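Local coordinates for glutathione s-transferase I (Zea mays, PDB 1AXD), which transfers glutathione to electrophilic compounds and detoxifies herbicides in maize, working as a two-chain glutathione S-transferase, at residues I33-A38 with G52-L57; A18-E23 with A69-A74; V170-F175 with P200-V205. All blocks are in the same frame, centred on the assembly; numbering follows the deposited sequence.

Contact 1 (I33-A38 with G52-L57)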
loop_
_atom_site.group_PDB
_atom_site.type_symbol
_atom_site.label_atom_id
_atom_site.label_comp_id
_atom_site.label_asym_id
_atom_site.label_seq_id
_atom_site.Cartn_x
_atom_site.Cartn_y
_atom_site.Cartn_z
ATOM N N ILE A 33 11.289 -20.351 -4.740
ATOM C CA ILE A 33 12.526 -19.775 -4.248
ATOM C C ILE A 33 12.713 -20.378 -2.885
ATOM O O ILE A 33 11.821 -20.271 -2.054
ATOM C CB ILE A 33 12.428 -18.244 -4.138
ATOM C CG1 ILE A 33 12.154 -17.633 -5.518
ATOM C CG2 ILE A 33 13.717 -17.657 -3.522
ATOM C CD1 ILE A 33 13.308 -17.690 -6.481
ATOM N N ASN A 34 13.831 -21.064 -2.681
ATOM C CA ASN A 34 14.113 -21.710 -1.414
ATOM C C ASN A 34 14.762 -20.737 -0.478
ATOM O O ASN A 34 15.743 -20.104 -0.851
ATOM C CB ASN A 34 15.017 -22.913 -1.659
ATOM C CG ASN A 34 15.189 -23.782 -0.438
ATOM O OD1 ASN A 34 14.563 -23.575 0.594
ATOM N ND2 ASN A 34 16.062 -24.768 -0.552
ATOM N N PHE A 35 14.183 -20.545 0.697
ATOM C CA PHE A 35 14.755 -19.628 1.660
ATOM C C PHE A 35 15.840 -20.330 2.414
ATOM O O PHE A 35 16.779 -19.678 2.852
ATOM C CB PHE A 35 13.687 -19.087 2.626
ATOM C CG PHE A 35 12.809 -17.999 2.042
ATOM C CD1 PHE A 35 13.189 -17.296 0.904
ATOM C CD2 PHE A 35 11.599 -17.676 2.642
ATOM C CE1 PHE A 35 12.371 -16.288 0.374
ATOM C CE2 PHE A 35 10.782 -16.676 2.119
ATOM C CZ PHE A 35 11.171 -15.984 0.986
ATOM N N ALA A 36 15.754 -21.653 2.522
ATOM C CA ALA A 36 16.759 -22.429 3.241
ATOM C C ALA A 36 18.171 -22.259 2.683
ATOM O O ALA A 36 19.128 -22.340 3.441
ATOM C CB ALA A 36 16.357 -23.892 3.263
ATOM N N THR A 37 18.283 -22.067 1.369
ATOM C CA THR A 37 19.572 -21.888 0.708
ATOM C C THR A 37 19.785 -20.450 0.325
ATOM O O THR A 37 20.603 -20.184 -0.534
ATOM C CB THR A 37 19.689 -22.788 -0.564
ATOM O OG1 THR A 37 18.593 -22.531 -1.450
ATOM C CG2 THR A 37 19.676 -24.286 -0.184
ATOM N N ALA A 38 19.053 -19.530 0.954
ATOM C CA ALA A 38 19.161 -18.092 0.678
ATOM C C ALA A 38 19.118 -17.783 -0.765
ATOM O O ALA A 38 19.783 -16.861 -1.202
ATOM C CB ALA A 38 20.413 -17.501 1.329
ATOM N N GLY A 52 15.709 -8.180 -2.320
ATOM C CA GLY A 52 15.823 -9.595 -2.012
ATOM C C GLY A 52 14.675 -10.333 -1.357
ATOM O O GLY A 52 14.859 -11.002 -0.348
ATOM N N GLN A 53 13.495 -10.274 -1.961
ATOM C CA GLN A 53 12.358 -10.986 -1.403
ATOM C C GLN A 53 11.397 -11.394 -2.458
ATOM O O GLN A 53 11.614 -11.067 -3.616
ATOM C CB GLN A 53 11.676 -10.163 -0.303
ATOM C CG GLN A 53 11.188 -8.796 -0.718
ATOM C CD GLN A 53 10.797 -7.912 0.462
ATOM O OE1 GLN A 53 10.156 -6.895 0.277
ATOM N NE2 GLN A 53 11.183 -8.298 1.670
ATOM N N VAL A 54 10.399 -12.191 -2.086
ATOM C CA VAL A 54 9.384 -12.659 -3.030
ATOM C C VAL A 54 8.075 -12.056 -2.645
ATOM O O VAL A 54 7.859 -11.811 -1.468
ATOM C CB VAL A 54 9.264 -14.215 -3.034
ATOM C CG1 VAL A 54 10.584 -14.856 -3.506
ATOM C CG2 VAL A 54 8.889 -14.735 -1.635
ATOM N N PRO A 55 7.143 -11.890 -3.599
ATOM C CA PRO A 55 7.222 -12.238 -5.023
ATOM C C PRO A 55 7.988 -11.320 -5.921
ATOM O O PRO A 55 8.323 -10.215 -5.523
ATOM C CB PRO A 55 5.756 -12.267 -5.433
ATOM C CG PRO A 55 5.206 -11.119 -4.662
ATOM C CD PRO A 55 5.821 -11.319 -3.285
ATOM N N ALA A 56 8.224 -11.798 -7.140
ATOM C CA ALA A 56 8.907 -11.080 -8.203
ATOM C C ALA A 56 8.310 -11.627 -9.495
ATOM O O ALA A 56 8.079 -12.827 -9.572
ATOM C CB ALA A 56 10.420 -11.337 -8.129
ATOM N N LEU A 57 7.982 -10.766 -10.457
ATOM C CA LEU A 57 7.419 -11.227 -11.728
ATOM C C LEU A 57 8.269 -10.813 -12.909
ATOM O O LEU A 57 8.824 -9.719 -12.907
ATOM C CB LEU A 57 5.990 -10.706 -11.941
ATOM C CG LEU A 57 5.271 -11.269 -13.185
ATOM C CD1 LEU A 57 4.438 -12.500 -12.812
ATOM C CD2 LEU A 57 4.364 -10.210 -13.815
#
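V54 spreads its two methyl groups between I33 and F35, and these two apolar meetings make up the whole contact. The buried half is the pair of branched aliphatic chains. V54 CG1 lies 3.8 Å from I33 CG1 and almost as close to I33 CB, at 3.9 Å. The two side chains run past each other in opposite senses, so they touch alongside rather than end on. Both residues are buried, and V54 gives up more surface here than either partner.

The other branch, V54 CG2, faces the outer, exposed side of the contact. Its position between the backbone N and the carbonyl carbon (chi1 -63°, measured to CG1) directs it to F35, whose CZ comes to 3.7 Å. The phenyl ring arrives from the opposite direction and touches chiefly with this far carbon, and F35 is an exposed residue. Behind the ring the chain reverses in a type I turn from F35 to A38, closed by a bond of 3.0 Å from A38 N to F35 O. N34 adds an Asx turn: its OD1 accepts from A36 N at 3.0 Å, with the donor 63° out of the carbonyl plane.

V54 also has a direct task in ligand binding. Its backbone hydrogen-bonds the bound glutathione peptide and its side chain packs on the modified residue, just before the cis peptide bond to P55, as at the cis-proline of thioredoxin-fold proteins. F35 packs on the ligand backbone as well. The 33-38 loop follows strand 28-31, whereas 52-57 runs into strand 56-59, beside strand 3-6; V54 and P55 lean on helix 14-24, and P55 and L57 on helix 67-78.

Contact 2 (A18-E23 with A69-A74)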
loop_
_atom_site.group_PDB
_atom_site.type_symbol
_atom_site.label_atom_id
_atom_site.label_comp_id
_atom_site.label_asym_id
_atom_site.label_seq_id
_atom_site.Cartn_x
_atom_site.Cartn_y
_atom_site.Cartn_z
ATOM N N ALA A 18 -1.008 -14.779 -7.702
ATOM C CA ALA A 18 -1.585 -15.912 -8.426
ATOM C C ALA A 18 -3.045 -15.738 -8.605
ATOM O O ALA A 18 -3.559 -16.115 -9.639
ATOM C CB ALA A 18 -1.258 -17.234 -7.714
ATOM N N THR A 19 -3.720 -15.115 -7.642
ATOM C CA THR A 19 -5.159 -14.891 -7.741
ATOM C C THR A 19 -5.492 -13.994 -8.909
ATOM O O THR A 19 -6.375 -14.320 -9.680
ATOM C CB THR A 19 -5.711 -14.217 -6.479
ATOM O OG1 THR A 19 -5.267 -14.931 -5.326
ATOM C CG2 THR A 19 -7.258 -14.206 -6.508
ATOM N N ALA A 20 -4.803 -12.862 -9.026
ATOM C CA ALA A 20 -5.053 -11.914 -10.105
ATOM C C ALA A 20 -4.651 -12.462 -11.460
ATOM O O ALA A 20 -5.342 -12.210 -12.439
ATOM C CB ALA A 20 -4.347 -10.580 -9.800
ATOM N N LEU A 21 -3.560 -13.217 -11.514
ATOM C CA LEU A 21 -3.092 -13.775 -12.767
ATOM C C LEU A 21 -4.077 -14.780 -13.255
ATOM O O LEU A 21 -4.380 -14.802 -14.438
ATOM C CB LEU A 21 -1.709 -14.385 -12.567
ATOM C CG LEU A 21 -0.580 -13.356 -12.340
ATOM C CD1 LEU A 21 0.627 -13.988 -11.619
ATOM C CD2 LEU A 21 -0.131 -12.747 -13.671
ATOM N N GLU A 22 -4.629 -15.568 -12.339
ATOM C CA GLU A 22 -5.624 -16.581 -12.679
ATOM C C GLU A 22 -6.911 -15.958 -13.166
ATOM O O GLU A 22 -7.551 -16.511 -14.042
ATOM C CB GLU A 22 -5.927 -17.463 -11.462
ATOM C CG GLU A 22 -4.805 -18.412 -11.053
ATOM C CD GLU A 22 -4.522 -19.498 -12.084
ATOM O OE1 GLU A 22 -5.399 -19.767 -12.926
ATOM O OE2 GLU A 22 -3.428 -20.100 -12.047
ATOM N N GLU A 23 -7.292 -14.828 -12.585
ATOM C CA GLU A 23 -8.523 -14.135 -12.938
ATOM C C GLU A 23 -8.399 -13.377 -14.252
ATOM O O GLU A 23 -9.350 -13.342 -15.019
ATOM C CB GLU A 23 -8.914 -13.192 -11.795
ATOM C CG GLU A 23 -10.276 -12.537 -11.933
ATOM C CD GLU A 23 -11.444 -13.512 -11.821
ATOM O OE1 GLU A 23 -11.487 -14.309 -10.858
ATOM O OE2 GLU A 23 -12.338 -13.462 -12.690
ATOM N N ALA A 69 1.672 -4.425 -6.802
ATOM C CA ALA A 69 2.070 -3.801 -8.061
ATOM C C ALA A 69 1.950 -4.853 -9.144
ATOM O O ALA A 69 1.413 -4.556 -10.198
ATOM C CB ALA A 69 3.495 -3.254 -7.976
ATOM N N ILE A 70 2.406 -6.075 -8.871
ATOM C CA ILE A 70 2.327 -7.183 -9.832
ATOM C C ILE A 70 0.899 -7.491 -10.205
ATOM O O ILE A 70 0.647 -7.909 -11.322
ATOM C CB ILE A 70 2.969 -8.463 -9.257
ATOM C CG1 ILE A 70 4.472 -8.238 -9.030
ATOM C CG2 ILE A 70 2.717 -9.662 -10.201
ATOM C CD1 ILE A 70 5.146 -9.331 -8.252
ATOM N N CYS A 71 -0.019 -7.280 -9.266
ATOM C CA CYS A 71 -1.439 -7.516 -9.471
ATOM C C CYS A 71 -2.022 -6.506 -10.426
ATOM O O CYS A 71 -2.672 -6.899 -11.369
ATOM C CB CYS A 71 -2.193 -7.472 -8.125
ATOM S SG CYS A 71 -1.701 -8.703 -6.852
ATOM N N LYS A 72 -1.788 -5.219 -10.215
ATOM C CA LYS A 72 -2.337 -4.215 -11.116
ATOM C C LYS A 72 -1.836 -4.433 -12.509
ATOM O O LYS A 72 -2.564 -4.191 -13.444
ATOM C CB LYS A 72 -1.994 -2.799 -10.655
ATOM C CG LYS A 72 -2.473 -2.462 -9.265
ATOM C CD LYS A 72 -2.271 -0.986 -8.954
ATOM C CE LYS A 72 -2.495 -0.670 -7.462
ATOM N NZ LYS A 72 -1.483 -1.294 -6.542
ATOM N N TYR A 73 -0.604 -4.892 -12.663
ATOM C CA TYR A 73 -0.055 -5.147 -13.987
ATOM C C TYR A 73 -0.746 -6.283 -14.707
ATOM O O TYR A 73 -1.019 -6.158 -15.886
ATOM C CB TYR A 73 1.429 -5.452 -13.882
ATOM C CG TYR A 73 2.071 -5.816 -15.197
ATOM C CD1 TYR A 73 2.426 -4.835 -16.112
ATOM C CD2 TYR A 73 2.380 -7.138 -15.499
ATOM C CE1 TYR A 73 3.076 -5.156 -17.280
ATOM C CE2 TYR A 73 3.035 -7.467 -16.669
ATOM C CZ TYR A 73 3.381 -6.472 -17.551
ATOM O OH TYR A 73 4.085 -6.780 -18.683
ATOM N N ALA A 74 -0.988 -7.397 -14.035
ATOM C CA ALA A 74 -1.644 -8.516 -14.687
ATOM C C ALA A 74 -3.026 -8.138 -15.166
ATOM O O ALA A 74 -3.472 -8.646 -16.187
ATOM C CB ALA A 74 -1.694 -9.700 -13.741
#
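A20 and L21 meet C71 and A74 through aliphatic carbons, and no flat group takes part. The one aromatic ring of the two segments, that of Y73, packs elsewhere, on L62 and L64 of strand 62-65, with its OH hydrogen-bonded to D59.

Small residues let the two helices come close: the CA atoms of A20 and C71 are 5.7 Å apart, and those of L21 and A74 5.8 Å. A20 CB, directed at the partner helix, comes to 4.1 Å from C71 CB, whose side chain leaves to the side. One turn further along the second helix, L21 reaches across with a single branch, placing CD2 a tight 3.4 Å from A74 CB. Its chi1 (-71°) sets CG anti to the carbonyl carbon and chi2 (158°) turns CD2 over to A74, although the side chain does not start out that way.

L162 covers both A20 and C71, extending this apolar patch to helix 162-165. The polar ends lie away from it: E23 forms a salt bridge with R199. All four touching residues are buried, so the chemistry is that of close hydrophobic packing between two helices on one side of the thioredoxin-like sheet, governed by shape rather than polar bonds.

Contact 3 (V170-F175 with P200-V205)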
loop_
_atom_site.group_PDB
_atom_site.type_symbol
_atom_site.label_atom_id
_atom_site.label_comp_id
_atom_site.label_asym_id
_atom_site.label_seq_id
_atom_site.Cartn_x
_atom_site.Cartn_y
_atom_site.Cartn_z
ATOM N N VAL A 170 -5.075 -14.098 1.955
ATOM C CA VAL A 170 -5.039 -14.084 3.414
ATOM C C VAL A 170 -6.298 -14.665 3.991
ATOM O O VAL A 170 -6.225 -15.318 5.024
ATOM C CB VAL A 170 -4.853 -12.672 4.019
ATOM C CG1 VAL A 170 -3.432 -12.168 3.762
ATOM C CG2 VAL A 170 -5.895 -11.704 3.471
ATOM N N THR A 171 -7.443 -14.444 3.344
ATOM C CA THR A 171 -8.706 -14.954 3.858
ATOM C C THR A 171 -8.803 -16.426 3.726
ATOM O O THR A 171 -9.372 -17.059 4.592
ATOM C CB THR A 171 -9.913 -14.252 3.231
ATOM O OG1 THR A 171 -9.723 -12.840 3.331
ATOM C CG2 THR A 171 -11.196 -14.591 4.009
ATOM N N LEU A 172 -8.217 -16.994 2.683
ATOM C CA LEU A 172 -8.230 -18.443 2.524
ATOM C C LEU A 172 -7.504 -19.037 3.696
ATOM O O LEU A 172 -7.959 -20.035 4.234
ATOM C CB LEU A 172 -7.541 -18.864 1.226
ATOM C CG LEU A 172 -8.448 -18.931 0.003
ATOM C CD1 LEU A 172 -7.642 -19.333 -1.248
ATOM C CD2 LEU A 172 -9.547 -19.954 0.288
ATOM N N CYS A 173 -6.397 -18.419 4.106
ATOM C CA CYS A 173 -5.636 -18.906 5.246
ATOM C C CYS A 173 -6.468 -18.822 6.469
ATOM O O CYS A 173 -6.530 -19.782 7.212
ATOM C CB CYS A 173 -4.359 -18.098 5.437
ATOM S SG CYS A 173 -3.051 -18.512 4.295
ATOM N N LEU A 174 -7.120 -17.687 6.689
ATOM C CA LEU A 174 -7.981 -17.522 7.856
ATOM C C LEU A 174 -9.029 -18.633 7.866
ATOM O O LEU A 174 -9.275 -19.225 8.909
ATOM C CB LEU A 174 -8.669 -16.152 7.809
ATOM C CG LEU A 174 -9.730 -15.871 8.874
ATOM C CD1 LEU A 174 -9.068 -15.818 10.264
ATOM C CD2 LEU A 174 -10.453 -14.550 8.546
ATOM N N PHE A 175 -9.566 -18.952 6.691
ATOM C CA PHE A 175 -10.589 -19.977 6.543
ATOM C C PHE A 175 -10.106 -21.384 6.805
ATOM O O PHE A 175 -10.909 -22.298 6.776
ATOM C CB PHE A 175 -11.218 -19.884 5.153
ATOM C CG PHE A 175 -12.701 -20.043 5.158
ATOM C CD1 PHE A 175 -13.502 -19.162 5.880
ATOM C CD2 PHE A 175 -13.305 -21.085 4.460
ATOM C CE1 PHE A 175 -14.889 -19.309 5.914
ATOM C CE2 PHE A 175 -14.696 -21.249 4.482
ATOM C CZ PHE A 175 -15.489 -20.355 5.213
ATOM N N PRO A 200 -13.375 -20.003 -10.130
ATOM C CA PRO A 200 -12.327 -20.964 -10.472
ATOM C C PRO A 200 -10.953 -20.467 -10.118
ATOM O O PRO A 200 -10.145 -21.253 -9.648
ATOM C CB PRO A 200 -12.501 -21.121 -11.977
ATOM C CG PRO A 200 -13.981 -21.018 -12.129
ATOM C CD PRO A 200 -14.299 -19.821 -11.263
ATOM N N SER A 201 -10.689 -19.177 -10.316
ATOM C CA SER A 201 -9.386 -18.599 -9.991
ATOM C C SER A 201 -9.061 -18.821 -8.540
ATOM O O SER A 201 -7.941 -19.191 -8.222
ATOM C CB SER A 201 -9.402 -17.106 -10.280
ATOM O OG SER A 201 -10.415 -16.467 -9.524
ATOM N N VAL A 202 -10.051 -18.609 -7.676
ATOM C CA VAL A 202 -9.916 -18.775 -6.230
ATOM C C VAL A 202 -9.713 -20.229 -5.854
ATOM O O VAL A 202 -8.894 -20.520 -4.993
ATOM C CB VAL A 202 -11.166 -18.218 -5.511
ATOM C CG1 VAL A 202 -11.063 -18.416 -3.993
ATOM C CG2 VAL A 202 -11.345 -16.722 -5.857
ATOM N N GLN A 203 -10.440 -21.130 -6.510
ATOM C CA GLN A 203 -10.329 -22.564 -6.252
ATOM C C GLN A 203 -8.952 -23.071 -6.620
ATOM O O GLN A 203 -8.412 -23.902 -5.910
ATOM C CB GLN A 203 -11.400 -23.324 -7.034
ATOM C CG GLN A 203 -12.823 -22.981 -6.629
ATOM C CD GLN A 203 -13.867 -23.587 -7.558
ATOM O OE1 GLN A 203 -13.582 -23.926 -8.700
ATOM N NE2 GLN A 203 -15.091 -23.710 -7.064
ATOM N N LYS A 204 -8.392 -22.572 -7.718
ATOM C CA LYS A 204 -7.057 -22.966 -8.160
ATOM C C LYS A 204 -6.052 -22.492 -7.149
ATOM O O LYS A 204 -5.220 -23.275 -6.719
ATOM C CB LYS A 204 -6.772 -22.366 -9.544
ATOM C CG LYS A 204 -5.301 -22.313 -9.969
ATOM C CD LYS A 204 -4.644 -23.681 -10.063
ATOM C CE LYS A 204 -3.239 -23.573 -10.653
ATOM N NZ LYS A 204 -2.509 -24.877 -10.642
ATOM N N VAL A 205 -6.159 -21.230 -6.743
ATOM C CA VAL A 205 -5.250 -20.651 -5.761
ATOM C C VAL A 205 -5.306 -21.441 -4.497
ATOM O O VAL A 205 -4.273 -21.757 -3.944
ATOM C CB VAL A 205 -5.602 -19.171 -5.478
ATOM C CG1 VAL A 205 -4.724 -18.602 -4.344
ATOM C CG2 VAL A 205 -5.396 -18.341 -6.755
#
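The last helix of the glutathione S-transferase chain, 200-208, meets helix 168-174 of the all-helical C-terminal part where L172 reaches V202 and V205. The contact rests on a single methyl group. L172 CD1 lies 4.3 Å from V205 CG1 and 4.5 Å from V202 CG1, and its nearest atom on the other helix is the backbone V202 O, at 4.1 Å. These are all van der Waals distances of a fairly loose kind, and with 102 Å² buried in total the join is small.

The backbones stay well apart, the CA atoms of L172 and V202 being 8.9 Å from each other, and the leucine side chain spans the gap. It does so in an extended form: CG is anti to the carbonyl carbon, and CD1 continues the chain straight outward (chi2 179°). V202 and V205 are three residues apart and therefore present neighbouring positions on one face of their helix, with the methyl of L172 lying against both. V205 starts out toward L172, whereas V202 offers its flank.

Further apolar groups close round the leucine, namely W193 of helix 187-198 and M209 at the chain terminus. On its other flank V205 meets T19 of helix 14-24. Deeper in the helical part, T171 OG1 is hydrogen-bonded to Y105 OH on the long helix 88-122. The arrangement is that of the helical bundle of the glutathione S-transferase fold, here with a terminal helix that returns to pack against a helix of the thioredoxin-like part.

Overall arrangement
The three contacts run from the glutathione site into the helical part of the subunit. Contact 1 borders the bound ligand, and its chain segments fall between those of contact 2. The two centres are about 19 Å apart, yet they touch, with L57 CB 3.9 Å from I70 CG2. Contacts 2 and 3 have centres about 14 Å apart and join the two parts of the fold: S201 OG lies 2.8 Å from E23 OE1, a probable hydrogen bond, and V205 CG2 packs 3.6 Å from T19 CA. Contacts 1 and 3 do not meet, their nearest atoms being about 12 Å apart; helix 14-24 touches both, at V54 and P55 and at S201 and V205.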